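Local structure of hydroxyindole o-methyltransferase (Homo sapiens, 4A6D) at residues L172-L186 against E196-F209. The protein transfers a methyl group from S-adenosyl-L-methionine to N-acetylserotonin, yielding melatonin and S-adenosyl-L-homocysteine. Numbering follows the deposited sequence.
Sequences LTAFDLSVFPLMCDL and ECMSLYPGCKITVF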
loop_
_atom_site.group_PDB
_atom_site.type_symbol
_atom_site.label_atom_id
_atom_site.label_comp_id
_atom_site.label_asym_id
_atom_site.label_seq_id
_atom_site.Cartn_x
_atom_site.Cartn_y
_atom_site.Cartn_z
ATOM N N LEU A 172 -16.575 -25.379 5.078
ATOM C CA LEU A 172 -17.796 -26.121 5.350
ATOM C C LEU A 172 -17.639 -27.640 5.242
ATOM O O LEU A 172 -18.410 -28.372 5.882
ATOM C CB LEU A 172 -18.970 -25.581 4.526
ATOM C CG LEU A 172 -19.283 -24.076 4.710
ATOM C CD1 LEU A 172 -20.189 -23.580 3.625
ATOM C CD2 LEU A 172 -19.851 -23.762 6.094
ATOM N N THR A 173 -16.620 -28.112 4.474
ATOM C CA THR A 173 -16.335 -29.550 4.310
ATOM C C THR A 173 -15.133 -30.089 5.107
ATOM O O THR A 173 -14.870 -31.291 5.045
ATOM C CB THR A 173 -16.361 -30.024 2.845
ATOM O OG1 THR A 173 -15.286 -29.418 2.135
ATOM C CG2 THR A 173 -17.701 -29.772 2.164
ATOM N N ALA A 174 -14.452 -29.225 5.893
ATOM C CA ALA A 174 -13.351 -29.585 6.794
ATOM C C ALA A 174 -13.850 -30.686 7.792
ATOM O O ALA A 174 -13.119 -31.626 8.097
ATOM C CB ALA A 174 -12.887 -28.337 7.556
ATOM N N PHE A 175 -15.103 -30.556 8.267
ATOM C CA PHE A 175 -15.811 -31.489 9.147
ATOM C C PHE A 175 -17.136 -31.850 8.473
ATOM O O PHE A 175 -17.695 -31.037 7.734
ATOM C CB PHE A 175 -16.092 -30.853 10.531
ATOM C CG PHE A 175 -14.870 -30.362 11.278
ATOM C CD1 PHE A 175 -14.095 -31.242 12.037
ATOM C CD2 PHE A 175 -14.491 -29.021 11.219
ATOM C CE1 PHE A 175 -12.940 -30.794 12.699
ATOM C CE2 PHE A 175 -13.344 -28.568 11.888
ATOM C CZ PHE A 175 -12.584 -29.449 12.638
ATOM N N ASP A 176 -17.636 -33.055 8.734
ATOM C CA ASP A 176 -18.902 -33.549 8.205
ATOM C C ASP A 176 -20.039 -32.999 9.065
ATOM O O ASP A 176 -20.314 -33.480 10.174
ATOM C CB ASP A 176 -18.903 -35.088 8.133
ATOM C CG ASP A 176 -20.241 -35.731 7.840
ATOM O OD1 ASP A 176 -21.111 -35.059 7.230
ATOM O OD2 ASP A 176 -20.414 -36.920 8.192
ATOM N N LEU A 177 -20.689 -31.976 8.522
ATOM C CA LEU A 177 -21.759 -31.231 9.166
ATOM C C LEU A 177 -23.146 -31.804 8.900
ATOM O O LEU A 177 -24.130 -31.272 9.423
ATOM C CB LEU A 177 -21.697 -29.747 8.753
ATOM C CG LEU A 177 -20.371 -28.969 8.805
ATOM C CD1 LEU A 177 -20.620 -27.521 8.501
ATOM C CD2 LEU A 177 -19.716 -29.046 10.171
ATOM N N SER A 178 -23.237 -32.906 8.135
ATOM C CA SER A 178 -24.511 -33.573 7.830
ATOM C C SER A 178 -25.171 -34.083 9.119
ATOM O O SER A 178 -26.379 -34.304 9.163
ATOM C CB SER A 178 -24.284 -34.730 6.858
ATOM O OG SER A 178 -23.706 -35.851 7.510
ATOM N N VAL A 179 -24.349 -34.220 10.168
ATOM C CA VAL A 179 -24.628 -34.643 11.543
ATOM C C VAL A 179 -25.514 -33.613 12.311
ATOM O O VAL A 179 -26.106 -33.946 13.340
ATOM C CB VAL A 179 -23.211 -34.872 12.161
ATOM C CG1 VAL A 179 -22.884 -33.986 13.354
ATOM C CG2 VAL A 179 -22.945 -36.328 12.456
ATOM N N PHE A 180 -25.573 -32.354 11.803
ATOM C CA PHE A 180 -26.304 -31.224 12.371
ATOM C C PHE A 180 -27.408 -30.826 11.399
ATOM O O PHE A 180 -27.192 -29.964 10.553
ATOM C CB PHE A 180 -25.340 -30.043 12.580
ATOM C CG PHE A 180 -24.081 -30.360 13.345
ATOM C CD1 PHE A 180 -24.123 -30.617 14.714
ATOM C CD2 PHE A 180 -22.839 -30.331 12.713
ATOM C CE1 PHE A 180 -22.950 -30.866 15.431
ATOM C CE2 PHE A 180 -21.660 -30.597 13.426
ATOM C CZ PHE A 180 -21.724 -30.870 14.779
ATOM N N PRO A 181 -28.583 -31.452 11.464
ATOM C CA PRO A 181 -29.654 -31.103 10.512
ATOM C C PRO A 181 -30.097 -29.639 10.507
ATOM O O PRO A 181 -30.414 -29.105 9.458
ATOM C CB PRO A 181 -30.812 -32.020 10.935
ATOM C CG PRO A 181 -30.194 -33.082 11.732
ATOM C CD PRO A 181 -29.043 -32.479 12.425
ATOM N N LEU A 182 -30.137 -29.007 11.670
ATOM C CA LEU A 182 -30.571 -27.629 11.783
ATOM C C LEU A 182 -29.381 -26.736 12.161
ATOM O O LEU A 182 -28.644 -27.049 13.101
ATOM C CB LEU A 182 -31.756 -27.564 12.751
ATOM C CG LEU A 182 -32.339 -26.226 13.212
ATOM C CD1 LEU A 182 -32.648 -25.265 12.043
ATOM C CD2 LEU A 182 -33.571 -26.473 14.061
ATOM N N MET A 183 -29.147 -25.670 11.365
ATOM C CA MET A 183 -27.993 -24.786 11.571
ATOM C C MET A 183 -28.357 -23.330 11.751
ATOM O O MET A 183 -29.409 -22.891 11.296
ATOM C CB MET A 183 -26.994 -24.912 10.404
ATOM C CG MET A 183 -26.517 -26.304 10.149
ATOM S SD MET A 183 -25.277 -26.293 8.848
ATOM C CE MET A 183 -24.988 -28.036 8.655
ATOM N N CYS A 184 -27.449 -22.561 12.358
ATOM C CA CYS A 184 -27.641 -21.117 12.512
ATOM C C CYS A 184 -26.330 -20.386 12.255
ATOM O O CYS A 184 -25.330 -20.665 12.920
ATOM C CB CYS A 184 -28.250 -20.741 13.863
ATOM S SG CYS A 184 -28.436 -18.951 14.111
ATOM N N ASP A 185 -26.329 -19.484 11.260
ATOM C CA ASP A 185 -25.149 -18.659 10.945
ATOM C C ASP A 185 -25.287 -17.348 11.705
ATOM O O ASP A 185 -26.091 -16.488 11.323
ATOM C CB ASP A 185 -24.975 -18.412 9.433
ATOM C CG ASP A 185 -23.589 -17.914 9.047
ATOM O OD1 ASP A 185 -22.752 -17.704 9.958
ATOM O OD2 ASP A 185 -23.346 -17.701 7.836
ATOM N N LEU A 186 -24.582 -17.251 12.847
ATOM C CA LEU A 186 -24.638 -16.082 13.733
ATOM C C LEU A 186 -23.789 -15.002 13.171
ATOM O O LEU A 186 -22.570 -15.165 13.101
ATOM C CB LEU A 186 -24.161 -16.454 15.140
ATOM C CG LEU A 186 -25.061 -17.370 15.937
ATOM C CD1 LEU A 186 -24.309 -17.955 17.072
ATOM C CD2 LEU A 186 -26.261 -16.627 16.460
ATOM N N GLU A 196 -24.080 -21.592 0.343
ATOM C CA GLU A 196 -23.075 -22.609 0.036
ATOM C C GLU A 196 -23.291 -23.834 0.896
ATOM O O GLU A 196 -23.267 -24.957 0.384
ATOM C CB GLU A 196 -21.654 -22.044 0.237
ATOM C CG GLU A 196 -20.531 -23.049 0.023
ATOM C CD GLU A 196 -20.208 -23.406 -1.412
ATOM O OE1 GLU A 196 -19.719 -22.517 -2.147
ATOM O OE2 GLU A 196 -20.367 -24.593 -1.779
ATOM N N CYS A 197 -23.530 -23.616 2.195
ATOM C CA CYS A 197 -23.782 -24.674 3.168
ATOM C C CYS A 197 -24.945 -25.591 2.768
ATOM O O CYS A 197 -24.801 -26.815 2.808
ATOM C CB CYS A 197 -23.985 -24.078 4.553
ATOM S SG CYS A 197 -23.540 -25.195 5.896
ATOM N N MET A 198 -26.056 -24.994 2.310
ATOM C CA MET A 198 -27.250 -25.691 1.861
ATOM C C MET A 198 -27.105 -26.502 0.580
ATOM O O MET A 198 -27.743 -27.539 0.456
ATOM C CB MET A 198 -28.449 -24.751 1.845
ATOM C CG MET A 198 -28.779 -24.211 3.226
ATOM S SD MET A 198 -29.107 -25.487 4.486
ATOM C CE MET A 198 -27.550 -25.512 5.422
ATOM N N SER A 199 -26.260 -26.069 -0.357
ATOM C CA SER A 199 -26.017 -26.835 -1.585
ATOM C C SER A 199 -25.115 -28.031 -1.244
ATOM O O SER A 199 -25.311 -29.129 -1.773
ATOM C CB SER A 199 -25.382 -25.958 -2.662
ATOM O OG SER A 199 -24.147 -25.419 -2.229
ATOM N N LEU A 200 -24.163 -27.813 -0.315
ATOM C CA LEU A 200 -23.235 -28.820 0.180
ATOM C C LEU A 200 -23.951 -29.870 1.026
ATOM O O LEU A 200 -23.648 -31.061 0.895
ATOM C CB LEU A 200 -22.113 -28.162 0.992
ATOM C CG LEU A 200 -20.955 -27.589 0.219
ATOM C CD1 LEU A 200 -20.073 -26.776 1.115
ATOM C CD2 LEU A 200 -20.143 -28.689 -0.429
ATOM N N TYR A 201 -24.914 -29.438 1.872
ATOM C CA TYR A 201 -25.689 -30.330 2.748
ATOM C C TYR A 201 -27.198 -30.290 2.416
ATOM O O TYR A 201 -27.970 -29.556 3.043
ATOM C CB TYR A 201 -25.390 -30.052 4.234
ATOM C CG TYR A 201 -23.928 -30.230 4.595
ATOM C CD1 TYR A 201 -23.410 -31.492 4.895
ATOM C CD2 TYR A 201 -23.039 -29.152 4.557
ATOM C CE1 TYR A 201 -22.053 -31.669 5.183
ATOM C CE2 TYR A 201 -21.689 -29.313 4.875
ATOM C CZ TYR A 201 -21.199 -30.576 5.178
ATOM O OH TYR A 201 -19.881 -30.754 5.512
ATOM N N PRO A 202 -27.630 -31.106 1.424
ATOM C CA PRO A 202 -29.048 -31.103 1.019
ATOM C C PRO A 202 -30.076 -31.446 2.089
ATOM O O PRO A 202 -31.235 -31.033 1.969
ATOM C CB PRO A 202 -29.084 -32.117 -0.127
ATOM C CG PRO A 202 -27.692 -32.176 -0.633
ATOM C CD PRO A 202 -26.839 -32.019 0.572
ATOM N N GLY A 203 -29.674 -32.219 3.091
ATOM C CA GLY A 203 -30.581 -32.617 4.165
ATOM C C GLY A 203 -30.875 -31.496 5.142
ATOM O O GLY A 203 -32.013 -31.330 5.592
ATOM N N CYS A 204 -29.836 -30.700 5.436
ATOM C CA CYS A 204 -29.808 -29.580 6.375
ATOM C C CYS A 204 -30.694 -28.368 6.026
ATOM O O CYS A 204 -31.113 -28.198 4.879
ATOM C CB CYS A 204 -28.360 -29.167 6.650
ATOM S SG CYS A 204 -27.313 -30.516 7.279
ATOM N N LYS A 205 -30.980 -27.551 7.049
ATOM C CA LYS A 205 -31.721 -26.285 7.009
ATOM C C LYS A 205 -30.924 -25.274 7.845
ATOM O O LYS A 205 -30.272 -25.660 8.821
ATOM C CB LYS A 205 -33.140 -26.434 7.571
ATOM C CG LYS A 205 -34.229 -26.613 6.510
ATOM C CD LYS A 205 -35.304 -27.657 6.911
ATOM C CE LYS A 205 -36.439 -27.121 7.768
ATOM N NZ LYS A 205 -37.375 -28.199 8.224
ATOM N N ILE A 206 -30.964 -23.986 7.461
ATOM C CA ILE A 206 -30.206 -22.922 8.144
ATOM C C ILE A 206 -30.969 -21.584 8.371
ATOM O O ILE A 206 -31.679 -21.110 7.472
ATOM C CB ILE A 206 -28.840 -22.692 7.414
ATOM C CG1 ILE A 206 -27.836 -21.875 8.255
ATOM C CG2 ILE A 206 -29.044 -22.073 6.038
ATOM C CD1 ILE A 206 -26.333 -22.104 7.869
ATOM N N THR A 207 -30.743 -20.949 9.545
ATOM C CA THR A 207 -31.227 -19.601 9.805
ATOM C C THR A 207 -30.031 -18.628 9.813
ATOM O O THR A 207 -29.048 -18.864 10.518
ATOM C CB THR A 207 -32.061 -19.543 11.061
ATOM O OG1 THR A 207 -33.161 -20.413 10.851
ATOM C CG2 THR A 207 -32.572 -18.124 11.375
ATOM N N VAL A 208 -30.119 -17.547 9.030
ATOM C CA VAL A 208 -29.097 -16.501 9.040
ATOM C C VAL A 208 -29.514 -15.493 10.125
ATOM O O VAL A 208 -30.610 -14.928 10.058
ATOM C CB VAL A 208 -28.861 -15.845 7.653
ATOM C CG1 VAL A 208 -27.861 -14.698 7.746
ATOM C CG2 VAL A 208 -28.379 -16.875 6.628
ATOM N N PHE A 209 -28.681 -15.338 11.164
ATOM C CA PHE A 209 -28.934 -14.399 12.258
ATOM C C PHE A 209 -28.042 -13.163 12.137
ATOM O O PHE A 209 -26.824 -13.271 12.025
ATOM C CB PHE A 209 -28.752 -15.071 13.629
ATOM C CG PHE A 209 -29.225 -14.240 14.800
ATOM C CD1 PHE A 209 -28.404 -13.265 15.363
ATOM C CD2 PHE A 209 -30.504 -14.408 15.319
ATOM C CE1 PHE A 209 -28.845 -12.501 16.438
ATOM C CE2 PHE A 209 -30.937 -13.658 16.407
ATOM C CZ PHE A 209 -30.106 -12.717 16.967
#
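The first beta-alpha-beta unit of the Rossmann-like methyltransferase domain closes here: strand 182-186 pairs with strand 205-209, the C-terminal turn of helix 192-200 packs against the end of helix 164-173 and against Met183, and Tyr201, just past it, meets the loop leading into the first strand. The strands run parallel, 20° between their axes, in the register Leu182 to Lys205 through Leu186 to Phe209. Five backbone hydrogen bonds alternate between them, from Lys205 N to Pro181 O (2.9 Å) at one end to Phe209 N to Asp185 O (2.8 Å) at the other. On the helix-covered face of the sheet, Met183 has CG anti to its carbonyl carbon (chi1 -56°) and is extended beyond it, a shape that carries SD to 3.6 Å from Cys197 SG and CE to 3.7 Å from Cys204 SG. Its CB also meets CG1 of Ile206, its partner across the strands.

Tyr201 lays its ring against the helix end and loop 172-178. Its OH donates to Leu172 O (2.8 Å) and accepts a weak, nearly straight bond from Leu177 N (3.3 Å, 172°). Leu177 CB lies over one ring face, a CH-pi contact 4.0 Å from the centroid of Tyr201. A phenylalanine in place of Tyr201 would keep the ring but lose the hydroxyl, and would probably leave Leu172 O and Leu177 N without this shared partner. Alongside, Leu172 CB packs on Leu200 CD1 at 3.8 Å, joining helix 164-173 to helix 192-200.

Phe209 touches the bound S-adenosylmethionine, and Asp210, directly after it, binds the same cofactor; such strand ends are shared with Rossmann-type folds. The strand order 3-2-1-4-5-7-6, with strand 339-344 antiparallel, marks the class I methyltransferase fold.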